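Local structure of activator of Hsp90 ATPase homologue 1/2-like C-terminal domain-containing protein (Rhodobacter sphaeroides, 3PU2) at residues Pro9-Phe17 against Thr127-Ala135; Gly102-Leu110 against Leu119-Thr127. The protein is of unknown function but belongs to the AHA1 family in the SRPBCC superfamily, and may be related in role to activators of the Hsp90 ATPase. One frame throughout, in Å; residues are numbered along the deposited sequence.

How the contacts relate
Contact 1 lies at the surface and contact 2 reaches into the body of the same antiparallel sheet. In contact 1 a tight turn and the start of strand 14-21 meet the chain leading into helix 130-135. In contact 2 strands 104-113 and 116-124 pair directly. The two share Thr-127, where the chain leaves the hairpin for the helix, and strands 14-21 and 116-124 are sheet neighbours. A salt bridge from Arg-14 to Asp-124 ties them together. The chemistry differs with place: contact 1 relies on one arginine, weak polar bonds and small apolar touches, while contact 2 has regular backbone bonding and a largely buried apolar face.

Contact 1 of 2, residues Pro9-Phe17 against Thr127-Ala135; sequences PGSATRLEF and TPEARDAVA
Arg-131 lies across the start of strand 14-21 and carries most of the packing. Arg-131 CG sits 3.5 Å from Thr-13 CA. With CG roughly anti to the backbone N (chi1 -158°) and bends further along, the side chain brings Arg-131 CD to 3.6 Å from Leu-15 CG. Leu-15 CD2 lies over one face of the guanidinium, offset toward its rim. At the edge of the group, near its plane, is the carbonyl O of Ser-11. Ser-11 O takes two weak hydrogen bonds, from Arg-131 NE at 3.2 Å and from Arg-131 NH2 at 3.1 Å. Ser-11 N donates to Arg-14 O, and Arg-14 N makes a weak bond back to Ser-11 O, which places this carbonyl in the tight turn between strands 6-7 and 14-21. Thr-13 and Pro-128 belong to the close part too. They lie side by side, Thr-13 CG2 to Pro-128 CG at 3.3 Å.

Beside this is a looser, more exposed side. Ala-12 CB only just reaches Pro-128 CB, at 4.1 Å, and both residues are exposed. Thr-127 caps the coming helix through a weak bond from Ala-130 N to its OG1. At the other end Leu-15 CD1 barely meets Val-134 CG1, and Tyr-125 and Met-139 complete that side. An alanine in place of Arg-131 would probably leave Ser-11 O without both of these donors and open a gap beside Leu-15. The guanidinium meets a neutral carbonyl here, not a carboxylate. The charge is thus probably balanced little by this partner, and the aliphatic part of the arginine (CB, CG and CD) likely contributes much of the hold between turn and helix.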
loop_
_atom_site.group_PDB
_atom_site.type_symbol
_atom_site.label_atom_id
_atom_site.label_comp_id
_atom_site.label_asym_id
_atom_site.label_seq_id
_atom_site.Cartn_x
_atom_site.Cartn_y
_atom_site.Cartn_z
ATOM N N PRO A 9 -2.457 14.100 9.944
ATOM C CA PRO A 9 -3.715 14.835 10.134
ATOM C C PRO A 9 -4.725 14.606 8.999
ATOM O O PRO A 9 -5.897 14.335 9.251
ATOM C CB PRO A 9 -3.252 16.287 10.237
ATOM C CG PRO A 9 -2.020 16.301 9.344
ATOM C CD PRO A 9 -1.323 15.015 9.710
ATOM N N GLY A 10 -4.265 14.717 7.754
ATOM C CA GLY A 10 -5.137 14.500 6.609
ATOM C C GLY A 10 -6.261 15.506 6.415
ATOM O O GLY A 10 -6.023 16.715 6.364
ATOM N N SER A 11 -7.489 15.001 6.285
ATOM C CA SER A 11 -8.663 15.849 6.102
ATOM C C SER A 11 -9.954 15.030 6.093
ATOM O O SER A 11 -9.944 13.827 6.369
ATOM C CB SER A 11 -8.549 16.665 4.804
ATOM O OG SER A 11 -8.565 15.836 3.659
ATOM N N ALA A 12 -11.062 15.689 5.771
ATOM C CA ALA A 12 -12.375 15.052 5.749
ATOM C C ALA A 12 -12.515 13.905 4.752
ATOM O O ALA A 12 -13.432 13.088 4.869
ATOM C CB ALA A 12 -13.449 16.103 5.485
ATOM N N THR A 13 -11.622 13.850 3.768
ATOM C CA THR A 13 -11.671 12.794 2.770
ATOM C C THR A 13 -10.273 12.298 2.447
ATOM O O THR A 13 -10.068 11.677 1.408
ATOM C CB THR A 13 -12.308 13.270 1.435
ATOM O OG1 THR A 13 -11.439 14.220 0.801
ATOM C CG2 THR A 13 -13.682 13.911 1.669
ATOM N N ARG A 14 -9.317 12.544 3.338
ATOM C CA ARG A 14 -7.938 12.142 3.086
ATOM C C ARG A 14 -7.269 11.518 4.313
ATOM O O ARG A 14 -7.380 12.051 5.414
ATOM C CB ARG A 14 -7.162 13.378 2.633
ATOM C CG ARG A 14 -5.734 13.156 2.216
ATOM C CD ARG A 14 -5.029 14.494 2.070
ATOM N NE ARG A 14 -3.639 14.363 1.644
ATOM C CZ ARG A 14 -3.270 13.955 0.435
ATOM N NH1 ARG A 14 -4.192 13.639 -0.458
ATOM N NH2 ARG A 14 -1.982 13.878 0.112
ATOM N N LEU A 15 -6.591 10.386 4.127
ATOM C CA LEU A 15 -5.890 9.719 5.226
ATOM C C LEU A 15 -4.407 9.692 4.929
ATOM O O LEU A 15 -3.996 9.395 3.810
ATOM C CB LEU A 15 -6.409 8.291 5.440
ATOM C CG LEU A 15 -7.704 8.200 6.256
ATOM C CD1 LEU A 15 -8.240 6.774 6.252
ATOM C CD2 LEU A 15 -7.437 8.665 7.666
ATOM N N GLU A 16 -3.604 10.010 5.935
ATOM C CA GLU A 16 -2.162 10.053 5.764
ATOM C C GLU A 16 -1.441 9.099 6.708
ATOM O O GLU A 16 -1.900 8.850 7.818
ATOM C CB GLU A 16 -1.675 11.492 5.980
ATOM C CG GLU A 16 -2.123 12.476 4.886
ATOM C CD GLU A 16 -2.034 13.941 5.310
ATOM O OE1 GLU A 16 -1.111 14.300 6.076
ATOM O OE2 GLU A 16 -2.886 14.738 4.860
ATOM N N PHE A 17 -0.319 8.553 6.250
ATOM C CA PHE A 17 0.475 7.624 7.052
ATOM C C PHE A 17 1.939 7.836 6.690
ATOM O O PHE A 17 2.253 8.247 5.572
ATOM C CB PHE A 17 0.103 6.161 6.750
ATOM C CG PHE A 17 -1.356 5.846 6.930
ATOM C CD1 PHE A 17 -1.860 5.490 8.168
ATOM C CD2 PHE A 17 -2.230 5.915 5.850
ATOM C CE1 PHE A 17 -3.214 5.203 8.333
ATOM C CE2 PHE A 17 -3.590 5.630 6.007
ATOM C CZ PHE A 17 -4.078 5.274 7.252
ATOM N N THR A 127 -16.061 10.441 -0.834
ATOM C CA THR A 127 -16.828 11.336 0.024
ATOM C C THR A 127 -16.204 11.420 1.412
ATOM O O THR A 127 -15.206 10.766 1.688
ATOM C CB THR A 127 -18.294 10.827 0.143
ATOM O OG1 THR A 127 -18.303 9.474 0.629
ATOM C CG2 THR A 127 -18.975 10.864 -1.219
ATOM N N PRO A 128 -16.756 12.264 2.289
ATOM C CA PRO A 128 -16.117 12.289 3.605
ATOM C C PRO A 128 -16.652 11.131 4.453
ATOM O O PRO A 128 -16.078 10.788 5.481
ATOM C CB PRO A 128 -16.501 13.662 4.154
ATOM C CG PRO A 128 -16.666 14.488 2.908
ATOM C CD PRO A 128 -17.450 13.535 2.031
ATOM N N GLU A 129 -17.755 10.530 4.018
ATOM C CA GLU A 129 -18.335 9.403 4.746
ATOM C C GLU A 129 -17.696 8.085 4.265
ATOM O O GLU A 129 -17.850 7.036 4.896
ATOM C CB GLU A 129 -19.863 9.360 4.567
ATOM C CG GLU A 129 -20.325 9.274 3.116
ATOM C CD GLU A 129 -20.692 10.628 2.515
ATOM O OE1 GLU A 129 -20.037 11.644 2.860
ATOM O OE2 GLU A 129 -21.630 10.665 1.683
ATOM N N ALA A 130 -16.984 8.148 3.140
ATOM C CA ALA A 130 -16.292 6.978 2.601
ATOM C C ALA A 130 -14.994 6.908 3.386
ATOM O O ALA A 130 -14.453 5.836 3.638
ATOM C CB ALA A 130 -15.989 7.166 1.123
ATOM N N ARG A 131 -14.509 8.083 3.766
ATOM C CA ARG A 131 -13.292 8.218 4.545
ATOM C C ARG A 131 -13.687 7.779 5.951
ATOM O O ARG A 131 -12.846 7.353 6.743
ATOM C CB ARG A 131 -12.849 9.689 4.541
ATOM C CG ARG A 131 -11.383 9.942 4.834
ATOM C CD ARG A 131 -11.054 9.588 6.254
ATOM N NE ARG A 131 -10.493 10.718 6.979
ATOM C CZ ARG A 131 -10.680 10.922 8.275
ATOM N NH1 ARG A 131 -11.417 10.074 8.980
ATOM N NH2 ARG A 131 -10.128 11.970 8.866
ATOM N N ASP A 132 -14.985 7.880 6.242
ATOM C CA ASP A 132 -15.539 7.495 7.540
ATOM C C ASP A 132 -15.468 5.981 7.761
ATOM O O ASP A 132 -14.724 5.499 8.616
ATOM C CB ASP A 132 -17.004 7.957 7.652
ATOM C CG ASP A 132 -17.138 9.434 8.014
ATOM O OD1 ASP A 132 -18.261 9.976 7.902
ATOM O OD2 ASP A 132 -16.130 10.050 8.421
ATOM N N ALA A 133 -16.250 5.236 6.983
ATOM C CA ALA A 133 -16.285 3.782 7.094
ATOM C C ALA A 133 -14.882 3.182 7.163
ATOM O O ALA A 133 -14.662 2.177 7.843
ATOM C CB ALA A 133 -17.053 3.181 5.908
ATOM N N VAL A 134 -13.929 3.806 6.478
ATOM C CA VAL A 134 -12.566 3.290 6.450
ATOM C C VAL A 134 -11.740 3.573 7.703
ATOM O O VAL A 134 -10.861 2.791 8.053
ATOM C CB VAL A 134 -11.810 3.802 5.197
ATOM C CG1 VAL A 134 -10.456 3.101 5.065
ATOM C CG2 VAL A 134 -12.637 3.522 3.956
ATOM N N ALA A 135 -12.010 4.681 8.378
ATOM C CA ALA A 135 -11.275 5.002 9.599
ATOM C C ALA A 135 -11.704 4.031 10.703
ATOM O O ALA A 135 -10.996 3.836 11.691
ATOM C CB ALA A 135 -11.558 6.436 10.027
#

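Contact 2 of 2, residues Gly102-Leu110 against Leu119-Thr127; sequences GETLVTLQL and LAMAVDYAT
Thr-104 and Tyr-125 lie side by side where the strand pairing begins. Thr-104 CG2 stands beside the backbone N, anti to the carbonyl carbon, and comes within 3.4 Å of Tyr-125 CD1. It meets the ring obliquely. Thr-104 CB also touches Val-123 CG1, and its OG1 has a weak bond to the carbonyl of Glu-93. Leu-105 opens the ladder. Leu-105 N donates to Asp-124 O at 3.1 Å, and Leu-105 O accepts from Asp-124 N at 2.8 Å. Val-106 forms a non-hydrogen-bonded pair with Val-123. Val-106 CG2 faces Val-123 CG2 at 4.3 Å, and Val-106 CG1 is near Met-121 CG.

The two strands form an antiparallel hairpin in the sheet of the helix-grip fold, in which a curved sheet wraps around a long C-terminal helix, here 139-156. Tyr-147 of that helix touches Met-121 and Leu-119, on the face that also carries Val-106, Leu-108, Leu-110 and Val-123.

Thr-107 points to the opposite face, with Leu-105, Ala-122 and Asp-124, and pairs with Ala-122. Its N bonds nearly straight to Ala-122 O (169°); the return bond from Ala-122 N to Thr-107 O is more bent, at 151°. Leu-108 CG is anti to its carbonyl carbon (chi1 -53°). This puts Leu-108 CD2 alongside the selenomethionine Met-121, 3.8 Å from both Met-121 CG and Met-121 SE. Gln-109 and Ala-120 exchange two backbone bonds, with Ala-120 N 2.9 Å from Gln-109 O. The Gln-109 side chain is poorly ordered. Leu-110 closes the segment, with Leu-110 CG 4.1 Å from Leu-119 CD1 and with Leu-28 and Leu-32 of helix 25-33 packed nearby.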
loop_
_atom_site.group_PDB
_atom_site.type_symbol
_atom_site.label_atom_id
_atom_site.label_comp_id
_atom_site.label_asym_id
_atom_site.label_seq_id
_atom_site.Cartn_x
_atom_site.Cartn_y
_atom_site.Cartn_z
ATOM N N GLY A 102 -15.662 3.373 -2.512
ATOM C CA GLY A 102 -15.730 4.026 -3.813
ATOM C C GLY A 102 -14.311 3.970 -4.366
ATOM O O GLY A 102 -13.423 3.409 -3.706
ATOM N N GLU A 103 -14.069 4.534 -5.546
ATOM C CA GLU A 103 -12.710 4.497 -6.094
ATOM C C GLU A 103 -11.800 5.420 -5.282
ATOM O O GLU A 103 -12.184 6.539 -4.974
ATOM C CB GLU A 103 -12.702 4.923 -7.569
ATOM C CG GLU A 103 -11.418 4.525 -8.322
ATOM C CD GLU A 103 -11.581 4.529 -9.844
ATOM O OE1 GLU A 103 -12.639 4.078 -10.342
ATOM O OE2 GLU A 103 -10.645 4.968 -10.551
ATOM N N THR A 104 -10.605 4.961 -4.926
ATOM C CA THR A 104 -9.695 5.797 -4.143
ATOM C C THR A 104 -8.389 6.092 -4.876
ATOM O O THR A 104 -7.956 5.320 -5.748
ATOM C CB THR A 104 -9.332 5.130 -2.782
ATOM O OG1 THR A 104 -8.633 3.902 -3.012
ATOM C CG2 THR A 104 -10.588 4.832 -1.973
ATOM N N LEU A 105 -7.752 7.204 -4.522
ATOM C CA LEU A 105 -6.474 7.556 -5.147
ATOM C C LEU A 105 -5.391 7.498 -4.077
ATOM O O LEU A 105 -5.451 8.222 -3.079
ATOM C CB LEU A 105 -6.520 8.955 -5.744
ATOM C CG LEU A 105 -5.344 9.260 -6.672
ATOM C CD1 LEU A 105 -5.687 8.816 -8.089
ATOM C CD2 LEU A 105 -5.048 10.750 -6.643
ATOM N N VAL A 106 -4.397 6.648 -4.315
ATOM C CA VAL A 106 -3.311 6.419 -3.379
ATOM C C VAL A 106 -1.992 7.018 -3.810
ATOM O O VAL A 106 -1.520 6.763 -4.910
ATOM C CB VAL A 106 -3.104 4.925 -3.201
ATOM C CG1 VAL A 106 -2.077 4.676 -2.143
ATOM C CG2 VAL A 106 -4.423 4.267 -2.847
ATOM N N THR A 107 -1.376 7.780 -2.916
ATOM C CA THR A 107 -0.113 8.448 -3.215
ATOM C C THR A 107 1.032 7.976 -2.322
ATOM O O THR A 107 0.951 8.048 -1.103
ATOM C CB THR A 107 -0.278 9.976 -3.037
ATOM O OG1 THR A 107 -1.517 10.391 -3.633
ATOM C CG2 THR A 107 0.881 10.731 -3.682
ATOM N N LEU A 108 2.100 7.496 -2.940
ATOM C CA LEU A 108 3.260 7.030 -2.197
ATOM C C LEU A 108 4.450 7.910 -2.520
ATOM O O LEU A 108 4.836 8.068 -3.679
ATOM C CB LEU A 108 3.615 5.586 -2.568
ATOM C CG LEU A 108 2.502 4.541 -2.464
ATOM C CD1 LEU A 108 2.944 3.300 -3.209
ATOM C CD2 LEU A 108 2.169 4.222 -1.008
ATOM N N GLN A 109 5.044 8.469 -1.483
ATOM C CA GLN A 109 6.202 9.327 -1.650
ATOM C C GLN A 109 7.348 8.735 -0.825
ATOM O O GLN A 109 7.190 8.474 0.371
ATOM C CB GLN A 109 5.862 10.731 -1.145
ATOM C CG GLN A 109 6.547 11.880 -1.868
ATOM C CD GLN A 109 5.546 12.755 -2.610
ATOM O OE1 GLN A 109 4.433 12.990 -2.132
ATOM N NE2 GLN A 109 5.942 13.248 -3.778
ATOM N N LEU A 110 8.491 8.517 -1.466
ATOM C CA LEU A 110 9.662 7.975 -0.786
ATOM C C LEU A 110 10.806 8.997 -0.701
ATOM O O LEU A 110 11.432 9.314 -1.707
ATOM C CB LEU A 110 10.163 6.717 -1.500
ATOM C CG LEU A 110 9.294 5.460 -1.502
ATOM C CD1 LEU A 110 8.201 5.573 -2.550
ATOM C CD2 LEU A 110 10.175 4.267 -1.816
ATOM N N LEU A 119 8.453 6.286 4.186
ATOM C CA LEU A 119 7.365 6.127 3.232
ATOM C C LEU A 119 6.181 6.953 3.671
ATOM O O LEU A 119 5.621 6.727 4.747
ATOM C CB LEU A 119 6.928 4.664 3.122
ATOM C CG LEU A 119 5.686 4.373 2.261
ATOM C CD1 LEU A 119 5.950 4.778 0.829
ATOM C CD2 LEU A 119 5.343 2.901 2.305
ATOM N N ALA A 120 5.824 7.930 2.844
ATOM C CA ALA A 120 4.674 8.781 3.116
ATOM C C ALA A 120 3.572 8.295 2.177
ATOM O O ALA A 120 3.765 8.224 0.956
ATOM C CB ALA A 120 5.009 10.233 2.841
HETATM N N MSE A 121 2.426 7.943 2.754
HETATM C CA MSE A 121 1.302 7.450 1.985
HETATM C C MSE A 121 0.033 8.228 2.283
HETATM O O MSE A 121 -0.247 8.562 3.431
HETATM C CB MSE A 121 1.085 5.970 2.287
HETATM C CG MSE A 121 -0.193 5.419 1.673
HETATM SE SE MSE A 121 -0.341 3.506 1.754
HETATM C CE MSE A 121 -2.125 3.403 2.473
ATOM N N ALA A 122 -0.736 8.511 1.236
ATOM C CA ALA A 122 -1.991 9.244 1.362
ATOM C C ALA A 122 -3.061 8.588 0.496
ATOM O O ALA A 122 -2.783 8.116 -0.621
ATOM C CB ALA A 122 -1.806 10.668 0.928
ATOM N N VAL A 123 -4.286 8.573 1.008
ATOM C CA VAL A 123 -5.393 7.974 0.290
ATOM C C VAL A 123 -6.521 8.989 0.256
ATOM O O VAL A 123 -7.013 9.398 1.307
ATOM C CB VAL A 123 -5.877 6.679 0.996
ATOM C CG1 VAL A 123 -6.953 6.000 0.177
ATOM C CG2 VAL A 123 -4.717 5.740 1.188
ATOM N N ASP A 124 -6.903 9.425 -0.944
ATOM C CA ASP A 124 -7.994 10.379 -1.077
ATOM C C ASP A 124 -9.233 9.558 -1.369
ATOM O O ASP A 124 -9.230 8.732 -2.282
ATOM C CB ASP A 124 -7.752 11.358 -2.231
ATOM C CG ASP A 124 -6.649 12.355 -1.938
ATOM O OD1 ASP A 124 -6.688 12.992 -0.857
ATOM O OD2 ASP A 124 -5.754 12.510 -2.802
ATOM N N TYR A 125 -10.286 9.791 -0.597
ATOM C CA TYR A 125 -11.550 9.077 -0.737
ATOM C C TYR A 125 -12.614 9.870 -1.493
ATOM O O TYR A 125 -12.497 11.085 -1.660
ATOM C CB TYR A 125 -12.051 8.679 0.657
ATOM C CG TYR A 125 -11.155 7.654 1.319
ATOM C CD1 TYR A 125 -11.283 6.289 1.023
ATOM C CD2 TYR A 125 -10.124 8.043 2.172
ATOM C CE1 TYR A 125 -10.404 5.344 1.552
ATOM C CE2 TYR A 125 -9.235 7.098 2.703
ATOM C CZ TYR A 125 -9.385 5.759 2.377
ATOM O OH TYR A 125 -8.478 4.843 2.816
ATOM N N ALA A 126 -13.649 9.169 -1.949
ATOM C CA ALA A 126 -14.737 9.781 -2.715
ATOM C C ALA A 126 -15.458 10.855 -1.937
ATOM O O ALA A 126 -15.473 12.020 -2.321
ATOM C CB ALA A 126 -15.734 8.724 -3.139
ATOM N N THR A 127 -16.061 10.441 -0.834
ATOM C CA THR A 127 -16.828 11.336 0.024
ATOM C C THR A 127 -16.204 11.420 1.412
ATOM O O THR A 127 -15.206 10.766 1.688
ATOM C CB THR A 127 -18.294 10.827 0.143
ATOM O OG1 THR A 127 -18.303 9.474 0.629
ATOM C CG2 THR A 127 -18.975 10.864 -1.219
#